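PDB 5LOZ: epsin-1 from Saccharomyces cerevisiae, which binds membranes rich in phosphatidylinositol 3,5- and 4,5-bisphosphate through its ENTH domain, binds ubiquitin and clathrin, and is required for endocytosis and actin localization. Local coordinates for residues D47-N51 / I88-L92. Residues are numbered along the deposited sequence; the frame is centred on the assembly and turned at random. Where two conformers were deposited one is given.
Sequences DKRLN and IIKTL
L50 and I88 meet where the end of helix 36-50 comes up against the short helix 86-91, two members of the alpha-alpha superhelix of the ENTH domain. The contact is mainly apolar, and no hydrogen bond crosses it. I88 lies obliquely against L50, its CG1 4.0 Å from L50 CB, while its CG2 faces L50 CD2. With CG1 of I88 anti to the backbone N (chi1 -178°), that branch runs on along helix 36-50, and CD1 reaches the C-terminal end of that helix, 3.9 Å from the backbone O of L50 and the same distance from N51 OD1. The leucine itself forks: CD1 packs against L92 CD1 at 3.8 Å, and CD2 comes within 4.3 Å of I89 CG1. Its chi1 of -114° lies away from a staggered value, which may reflect strain or an imprecisely placed side chain.

Beyond this first shell, helix 57-73 backs the contact, with L64 and I67 touching L50 and I60 touching L92. I89 and L92 also pack on helix 106-121, through L116 and T117 for the former, V109 and A113 for the latter. L50 is buried between helix 57-73 and helix 86-91, whereas N51 stands at the solvent edge. Cutting I88 back to an alanine here would remove CG1, CG2 and CD1, and is likely to open a gap beside CB and CD2 of L50 and next to the N51 side chain.

What positions N51 is its own helix, which it is the first residue to leave. Its side chain turns back to the preceding turn, and ND2 donates to D47 O at 2.8 Å in a nearly straight bond (164°), the nitrogen sitting above the plane of that carbonyl.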
loop_
_atom_site.group_PDB
_atom_site.type_symbol
_atom_site.label_atom_id
_atom_site.label_comp_id
_atom_site.label_asym_id
_atom_site.label_seq_id
_atom_site.Cartn_x
_atom_site.Cartn_y
_atom_site.Cartn_z
ATOM N N ASP A 47 6.062 4.998 0.550
ATOM C CA ASP A 47 7.372 4.539 0.953
ATOM C C ASP A 47 7.753 5.004 2.364
ATOM O O ASP A 47 8.278 4.222 3.150
ATOM C CB ASP A 47 8.467 4.992 -0.038
ATOM C CG ASP A 47 9.842 4.320 0.248
ATOM O OD1 ASP A 47 9.898 3.084 0.544
ATOM O OD2 ASP A 47 10.862 5.028 0.147
ATOM N N LYS A 48 7.507 6.277 2.658
ATOM C CA LYS A 48 7.687 6.795 4.013
ATOM C C LYS A 48 6.886 6.031 5.062
ATOM O O LYS A 48 7.394 5.731 6.114
ATOM C CB LYS A 48 7.351 8.291 4.087
ATOM C CG LYS A 48 8.408 9.174 3.419
ATOM C CD LYS A 48 7.867 10.534 3.070
ATOM C CE LYS A 48 8.966 11.430 2.500
ATOM N NZ LYS A 48 8.344 12.571 1.773
ATOM N N ARG A 49 5.633 5.741 4.777
ATOM C CA ARG A 49 4.760 5.083 5.747
ATOM C C ARG A 49 5.276 3.661 6.055
ATOM O O ARG A 49 5.322 3.238 7.199
ATOM C CB ARG A 49 3.311 5.023 5.240
ATOM C CG ARG A 49 2.570 6.324 5.153
ATOM C CD ARG A 49 2.380 6.964 6.490
ATOM N NE ARG A 49 1.236 7.842 6.547
ATOM C CZ ARG A 49 1.084 8.875 7.360
ATOM N NH1 ARG A 49 2.047 9.250 8.186
ATOM N NH2 ARG A 49 -0.047 9.560 7.320
ATOM N N LEU A 50 5.681 2.951 4.997
ATOM C CA LEU A 50 6.229 1.590 5.085
ATOM C C LEU A 50 7.459 1.505 5.960
ATOM O O LEU A 50 7.738 0.479 6.563
ATOM C CB LEU A 50 6.625 1.106 3.673
ATOM C CG LEU A 50 5.922 -0.038 2.977
ATOM C CD1 LEU A 50 4.637 -0.356 3.609
ATOM C CD2 LEU A 50 5.859 0.188 1.380
ATOM N N ASN A 51 8.207 2.593 5.992
ATOM C CA ASN A 51 9.449 2.679 6.714
ATOM C C ASN A 51 9.300 3.196 8.131
ATOM O O ASN A 51 10.280 3.339 8.844
ATOM C CB ASN A 51 10.466 3.544 5.937
ATOM C CG ASN A 51 11.165 2.767 4.819
ATOM O OD1 ASN A 51 12.109 2.027 5.071
ATOM N ND2 ASN A 51 10.683 2.924 3.586
ATOM N N ILE A 88 11.667 -3.493 0.971
ATOM C CA ILE A 88 10.952 -3.055 2.178
ATOM C C ILE A 88 9.695 -3.904 2.385
ATOM O O ILE A 88 9.376 -4.344 3.503
ATOM C CB ILE A 88 10.562 -1.559 2.149
ATOM C CG1 ILE A 88 9.868 -1.165 3.483
ATOM C CG2 ILE A 88 9.642 -1.210 0.952
ATOM C CD1 ILE A 88 10.568 -1.568 4.779
ATOM N N ILE A 89 9.042 -4.237 1.284
ATOM C CA ILE A 89 7.858 -5.074 1.392
ATOM C C ILE A 89 8.207 -6.465 1.922
ATOM O O ILE A 89 7.548 -7.010 2.843
ATOM C CB ILE A 89 7.089 -5.128 0.054
ATOM C CG1 ILE A 89 6.598 -3.705 -0.326
ATOM C CG2 ILE A 89 5.905 -6.110 0.171
ATOM C CD1 ILE A 89 5.988 -3.582 -1.760
ATOM N N LYS A 90 9.230 -7.059 1.320
ATOM C CA LYS A 90 9.625 -8.411 1.673
ATOM C C LYS A 90 10.057 -8.463 3.143
ATOM O O LYS A 90 9.613 -9.333 3.836
ATOM C CB LYS A 90 10.710 -8.961 0.735
ATOM C CG LYS A 90 12.134 -8.727 1.199
ATOM C CD LYS A 90 12.661 -9.901 1.978
ATOM C CE LYS A 90 14.127 -10.150 1.658
ATOM N NZ LYS A 90 14.368 -11.600 1.429
ATOM N N THR A 91 10.781 -7.457 3.650
ATOM C CA THR A 91 11.237 -7.520 5.047
ATOM C C THR A 91 10.055 -7.482 6.018
ATOM O O THR A 91 10.139 -8.025 7.137
ATOM C CB THR A 91 12.281 -6.467 5.428
ATOM O OG1 THR A 91 11.705 -5.156 5.436
ATOM C CG2 THR A 91 13.441 -6.513 4.479
ATOM N N LEU A 92 8.928 -6.945 5.558
ATOM C CA LEU A 92 7.761 -6.732 6.420
ATOM C C LEU A 92 6.972 -8.027 6.594
ATOM O O LEU A 92 6.089 -8.112 7.418
ATOM C CB LEU A 92 6.917 -5.564 5.905
ATOM C CG LEU A 92 7.474 -4.141 6.145
ATOM C CD1 LEU A 92 6.648 -3.118 5.373
ATOM C CD2 LEU A 92 7.463 -3.774 7.636
#